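Local coordinates for sugar-binding transport ATP-binding protein (Pyrococcus horikoshii, PDB 1V43), which probably couples ATP binding and hydrolysis to sugar uptake, serving as the ATPase subunit of an ABC transporter, at residues R147-V152 with V178-E183; A126-I131 with Q188-V193. All blocks are in the same frame, centred on the assembly; numbering follows the deposited sequence.

Contact 1: R147-V152 with V178-E183; sequences RQRVAV and VAMRAE
Met180 reaches from helix 174-191 to Gln148, near the start of helix 147-156, which follows the LSGGQ signature of the ABC fold. The two segments run nearly parallel, their axes 11.4 Å apart and 26° out of line. Starting from the Met180 CB, which points at the other helix, the chain comes to CG, 3.6 Å from Gln148 CG. SD lies 3.4 Å from Gln148 CG and 3.8 Å from Gln148 CB. Bends at chi2 and chi3 then set the terminal CE diagonally across Gln148, 3.9 Å from Gln148 CB; its modelled approach to Gln148 CG is too close to trust. Replacing Met180 by an alanine removes CG, SD and CE, and is likely to strip the Gln148 CB and CG methylenes of most of their cover from helix 174-191.

Beside this, Arg149 crosses Glu183, a turn beyond Met180, at about a right angle, with Arg149 CD 4.0 Å from Glu183 CG. The guanidinium and carboxylate planes stand 60° apart, and Arg149 NE stays 4.3 Å from Glu183 OE2, beyond a salt bridge. The guanidinium has its partners elsewhere, among them Gln146 OE1. Side-chain carbon and sulfur therefore carry this contact, and the Glu183 carboxylate probably adds only a diffuse electrostatic pull.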
loop_
_atom_site.group_PDB
_atom_site.type_symbol
_atom_site.label_atom_id
_atom_site.label_comp_id
_atom_site.label_asym_id
_atom_site.label_seq_id
_atom_site.Cartn_x
_atom_site.Cartn_y
_atom_site.Cartn_z
ATOM N N ARG A 147 -21.541 -2.358 8.153
ATOM C CA ARG A 147 -21.629 -3.277 9.275
ATOM C C ARG A 147 -20.447 -2.924 10.171
ATOM O O ARG A 147 -20.412 -3.271 11.353
ATOM C CB ARG A 147 -21.504 -4.725 8.785
ATOM C CG ARG A 147 -22.156 -5.786 9.686
ATOM C CD ARG A 147 -21.646 -5.754 11.124
ATOM N NE ARG A 147 -22.240 -6.815 11.938
ATOM C CZ ARG A 147 -22.093 -6.930 13.256
ATOM N NH1 ARG A 147 -21.370 -6.044 13.929
ATOM N NH2 ARG A 147 -22.666 -7.936 13.903
ATOM N N GLN A 148 -19.470 -2.232 9.591
ATOM C CA GLN A 148 -18.291 -1.826 10.341
ATOM C C GLN A 148 -18.717 -0.811 11.397
ATOM O O GLN A 148 -18.417 -0.957 12.584
ATOM C CB GLN A 148 -17.257 -1.197 9.408
ATOM C CG GLN A 148 -15.895 -1.000 10.061
ATOM C CD GLN A 148 -15.280 -2.299 10.553
ATOM O OE1 GLN A 148 -15.090 -3.241 9.779
ATOM N NE2 GLN A 148 -14.965 -2.356 11.848
ATOM N N ARG A 149 -19.442 0.206 10.950
ATOM C CA ARG A 149 -19.926 1.256 11.828
ATOM C C ARG A 149 -20.786 0.703 12.963
ATOM O O ARG A 149 -20.755 1.221 14.082
ATOM C CB ARG A 149 -20.711 2.277 11.006
ATOM C CG ARG A 149 -19.952 2.750 9.778
ATOM C CD ARG A 149 -19.707 4.254 9.758
ATOM N NE ARG A 149 -20.933 5.016 9.554
ATOM C CZ ARG A 149 -21.638 5.013 8.427
ATOM N NH1 ARG A 149 -21.236 4.286 7.394
ATOM N NH2 ARG A 149 -22.749 5.733 8.332
ATOM N N VAL A 150 -21.541 -0.358 12.682
ATOM C CA VAL A 150 -22.406 -0.964 13.690
ATOM C C VAL A 150 -21.574 -1.578 14.798
ATOM O O VAL A 150 -21.913 -1.472 15.977
ATOM C CB VAL A 150 -23.303 -2.074 13.085
ATOM C CG1 VAL A 150 -24.192 -2.676 14.178
ATOM C CG2 VAL A 150 -24.147 -1.506 11.945
ATOM N N ALA A 151 -20.483 -2.231 14.411
ATOM C CA ALA A 151 -19.587 -2.862 15.374
ATOM C C ALA A 151 -19.006 -1.821 16.328
ATOM O O ALA A 151 -18.878 -2.065 17.530
ATOM C CB ALA A 151 -18.446 -3.599 14.632
ATOM N N VAL A 152 -18.655 -0.654 15.794
ATOM C CA VAL A 152 -18.091 0.402 16.635
ATOM C C VAL A 152 -19.131 0.970 17.588
ATOM O O VAL A 152 -18.826 1.203 18.753
ATOM C CB VAL A 152 -17.521 1.561 15.804
ATOM C CG1 VAL A 152 -17.002 2.645 16.731
ATOM C CG2 VAL A 152 -16.414 1.059 14.895
ATOM N N VAL A 178 -9.509 3.397 4.517
ATOM C CA VAL A 178 -9.180 4.786 4.796
ATOM C C VAL A 178 -10.379 5.519 5.379
ATOM O O VAL A 178 -10.241 6.287 6.335
ATOM C CB VAL A 178 -8.666 5.527 3.526
ATOM C CG1 VAL A 178 -8.682 7.033 3.751
ATOM C CG2 VAL A 178 -7.222 5.105 3.229
ATOM N N ALA A 179 -11.558 5.275 4.807
ATOM C CA ALA A 179 -12.783 5.896 5.299
ATOM C C ALA A 179 -13.035 5.498 6.766
ATOM O O ALA A 179 -13.460 6.322 7.571
ATOM C CB ALA A 179 -13.975 5.486 4.416
ATOM N N MET A 180 -12.775 4.238 7.106
ATOM C CA MET A 180 -12.956 3.764 8.480
ATOM C C MET A 180 -11.923 4.393 9.449
ATOM O O MET A 180 -12.277 4.777 10.566
ATOM C CB MET A 180 -12.863 2.233 8.545
ATOM C CG MET A 180 -14.124 1.481 8.109
ATOM S SD MET A 180 -15.685 2.171 8.761
ATOM C CE MET A 180 -15.425 2.011 10.508
ATOM N N ARG A 181 -10.659 4.494 9.030
ATOM C CA ARG A 181 -9.628 5.109 9.873
ATOM C C ARG A 181 -10.101 6.490 10.288
ATOM O O ARG A 181 -10.130 6.815 11.474
ATOM C CB ARG A 181 -8.309 5.247 9.119
ATOM C CG ARG A 181 -7.589 3.934 8.893
ATOM C CD ARG A 181 -6.430 4.094 7.952
ATOM N NE ARG A 181 -5.890 2.799 7.570
ATOM C CZ ARG A 181 -5.148 2.605 6.485
ATOM N NH1 ARG A 181 -4.866 3.631 5.686
ATOM N NH2 ARG A 181 -4.706 1.392 6.187
ATOM N N ALA A 182 -10.486 7.294 9.301
ATOM C CA ALA A 182 -10.968 8.641 9.560
ATOM C C ALA A 182 -12.198 8.619 10.457
ATOM O O ALA A 182 -12.299 9.403 11.399
ATOM C CB ALA A 182 -11.294 9.349 8.245
ATOM N N GLU A 183 -13.146 7.745 10.147
ATOM C CA GLU A 183 -14.367 7.629 10.942
ATOM C C GLU A 183 -14.027 7.323 12.415
ATOM O O GLU A 183 -14.442 8.031 13.314
ATOM C CB GLU A 183 -15.236 6.514 10.358
ATOM C CG GLU A 183 -16.540 6.262 11.087
ATOM C CD GLU A 183 -17.444 7.470 11.099
ATOM O OE1 GLU A 183 -17.264 8.353 10.229
ATOM O OE2 GLU A 183 -18.343 7.533 11.971
#

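Contact 2: A126-I131 with Q188-V193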
loop_
_atom_site.group_PDB
_atom_site.type_symbol
_atom_site.label_atom_id
_atom_site.label_comp_id
_atom_site.label_asym_id
_atom_site.label_seq_id
_atom_site.Cartn_x
_atom_site.Cartn_y
_atom_site.Cartn_z
ATOM N N ALA A 126 -25.849 5.319 17.889
ATOM C CA ALA A 126 -26.255 5.259 16.494
ATOM C C ALA A 126 -26.064 6.615 15.817
ATOM O O ALA A 126 -25.627 6.692 14.660
ATOM C CB ALA A 126 -27.718 4.807 16.397
ATOM N N GLU A 127 -26.385 7.687 16.534
ATOM C CA GLU A 127 -26.221 9.019 15.971
ATOM C C GLU A 127 -24.725 9.305 15.775
ATOM O O GLU A 127 -24.320 9.842 14.740
ATOM C CB GLU A 127 -26.868 10.064 16.893
ATOM C CG GLU A 127 -26.882 11.503 16.355
ATOM C CD GLU A 127 -25.485 12.141 16.299
ATOM O OE1 GLU A 127 -24.704 11.969 17.267
ATOM O OE2 GLU A 127 -25.174 12.826 15.297
ATOM N N LEU A 128 -23.911 8.923 16.759
ATOM C CA LEU A 128 -22.467 9.131 16.706
ATOM C C LEU A 128 -21.821 8.429 15.522
ATOM O O LEU A 128 -20.863 8.934 14.954
ATOM C CB LEU A 128 -21.803 8.657 18.003
ATOM C CG LEU A 128 -21.933 9.656 19.150
ATOM C CD1 LEU A 128 -21.457 9.046 20.442
ATOM C CD2 LEU A 128 -21.135 10.896 18.812
ATOM N N LEU A 129 -22.344 7.265 15.153
ATOM C CA LEU A 129 -21.806 6.530 14.019
ATOM C C LEU A 129 -22.567 6.843 12.718
ATOM O O LEU A 129 -22.269 6.286 11.664
ATOM C CB LEU A 129 -21.850 5.031 14.316
ATOM C CG LEU A 129 -20.692 4.373 15.090
ATOM C CD1 LEU A 129 -19.426 4.476 14.255
ATOM C CD2 LEU A 129 -20.504 5.021 16.466
ATOM N N GLN A 130 -23.547 7.742 12.798
ATOM C CA GLN A 130 -24.355 8.114 11.640
ATOM C C GLN A 130 -25.053 6.902 11.030
ATOM O O GLN A 130 -25.103 6.740 9.812
ATOM C CB GLN A 130 -23.484 8.808 10.581
ATOM C CG GLN A 130 -23.053 10.215 10.973
ATOM C CD GLN A 130 -21.658 10.555 10.471
ATOM O OE1 GLN A 130 -20.678 9.888 10.825
ATOM N NE2 GLN A 130 -21.559 11.595 9.642
ATOM N N ILE A 131 -25.580 6.036 11.882
ATOM C CA ILE A 131 -26.294 4.865 11.393
ATOM C C ILE A 131 -27.719 4.829 11.945
ATOM O O ILE A 131 -28.352 3.782 11.935
ATOM C CB ILE A 131 -25.574 3.555 11.791
ATOM C CG1 ILE A 131 -25.251 3.579 13.286
ATOM C CG2 ILE A 131 -24.303 3.364 10.952
ATOM C CD1 ILE A 131 -24.824 2.241 13.843
ATOM N N GLN A 188 -13.315 9.093 18.117
ATOM C CA GLN A 188 -12.529 9.080 19.345
ATOM C C GLN A 188 -12.202 10.495 19.814
ATOM O O GLN A 188 -12.188 10.744 21.012
ATOM C CB GLN A 188 -11.238 8.268 19.158
ATOM C CG GLN A 188 -10.418 8.073 20.439
ATOM C CD GLN A 188 -9.593 9.305 20.806
ATOM O OE1 GLN A 188 -9.222 9.500 21.963
ATOM N NE2 GLN A 188 -9.296 10.131 19.816
ATOM N N GLN A 189 -11.957 11.422 18.883
ATOM C CA GLN A 189 -11.652 12.814 19.249
ATOM C C GLN A 189 -12.895 13.511 19.770
ATOM O O GLN A 189 -12.817 14.493 20.507
ATOM C CB GLN A 189 -11.115 13.610 18.046
ATOM C CG GLN A 189 -9.762 13.143 17.578
ATOM C CD GLN A 189 -9.295 13.874 16.329
ATOM O OE1 GLN A 189 -10.053 14.025 15.368
ATOM N NE2 GLN A 189 -8.038 14.310 16.330
ATOM N N LYS A 190 -14.054 13.030 19.352
ATOM C CA LYS A 190 -15.284 13.623 19.837
ATOM C C LYS A 190 -15.530 13.071 21.250
ATOM O O LYS A 190 -15.896 13.802 22.168
ATOM C CB LYS A 190 -16.443 13.258 18.897
ATOM C CG LYS A 190 -17.729 14.025 19.161
ATOM C CD LYS A 190 -18.779 13.765 18.081
ATOM C CE LYS A 190 -20.087 14.476 18.414
ATOM N NZ LYS A 190 -21.181 14.156 17.444
ATOM N N LEU A 191 -15.300 11.777 21.428
ATOM C CA LEU A 191 -15.542 11.141 22.724
ATOM C C LEU A 191 -14.441 11.358 23.745
ATOM O O LEU A 191 -14.697 11.431 24.948
ATOM C CB LEU A 191 -15.765 9.637 22.531
ATOM C CG LEU A 191 -17.055 9.250 21.800
ATOM C CD1 LEU A 191 -17.138 7.737 21.659
ATOM C CD2 LEU A 191 -18.271 9.799 22.566
ATOM N N LYS A 192 -13.218 11.494 23.251
ATOM C CA LYS A 192 -12.056 11.649 24.104
ATOM C C LYS A 192 -11.928 10.440 25.015
ATOM O O LYS A 192 -11.464 10.574 26.150
ATOM C CB LYS A 192 -12.132 12.932 24.950
ATOM C CG LYS A 192 -11.952 14.220 24.152
ATOM C CD LYS A 192 -10.726 14.158 23.252
ATOM C CE LYS A 192 -9.458 13.730 24.002
ATOM N NZ LYS A 192 -8.281 13.580 23.089
ATOM N N VAL A 193 -12.371 9.270 24.542
ATOM C CA VAL A 193 -12.221 8.056 25.341
ATOM C C VAL A 193 -10.799 7.515 25.082
ATOM O O VAL A 193 -10.383 7.398 23.929
ATOM C CB VAL A 193 -13.272 6.938 24.982
ATOM C CG1 VAL A 193 -13.160 6.496 23.506
ATOM C CG2 VAL A 193 -13.042 5.724 25.883
#
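Leu128 meets Lys190 and Leu191 where two helices of the ABC ATPase domain, 115-128 and 174-191, come to their C-terminal ends. The first closes in a Schellman motif: Gln130 takes a positive phi of 58°, its N bonds to Glu127 O at 3.0 Å, and Ile131 N returns to Ala126 O at 2.9 Å. Lys192 likewise turns to positive phi after the second helix, and its NZ is held by the carbonyl of Gly37. No hydrogen bond spans the two segments.

The apolar part is a pair of methyls, Leu128 CD1 and Leu191 CD2, 3.9 Å apart on side chains that cross at a slant. Leu128 also packs on Leu187 and, on helix 147-156, on Ile156.

The charged part lies at the surface. Glu127 and Lys190 cross at about a right angle, and OE1 remains 4.2 Å from NZ, too far for a salt bridge, though the opposite charges probably attract weakly. Lys190 also touches a crystal neighbour, so its pose may owe something to the lattice. With CG anti to the backbone N (chi1 -170°) and every later torsion extended, Lys190 crosses Leu128 obliquely, laying CD and CE each 3.8 Å from its CD2 methyl and NZ 3.5 Å from that same carbon.

How the contacts relate
Both contacts draw on helix 174-191, contact 1 near its middle and contact 2 at its C-terminal end, with helices 147-156 and 115-128 as the respective partners. Contact 1 is partly buried and rests on a methionine; contact 2 is a surface contact, with Leu128 against Leu191 and the Lys190 chain and exposed charges alongside. Each includes an acid and a base that stop short of a salt bridge. Their centres lie 11 Å apart, and Arg149 of contact 1 connects them: NE probably bonds to Leu129 O at 2.8 Å and NH2 to Gln130 O at 3.0 Å, tying the turn after helix 115-128 to helix 147-156. Ile131 CG2 packs against Arg149 CB at the same junction.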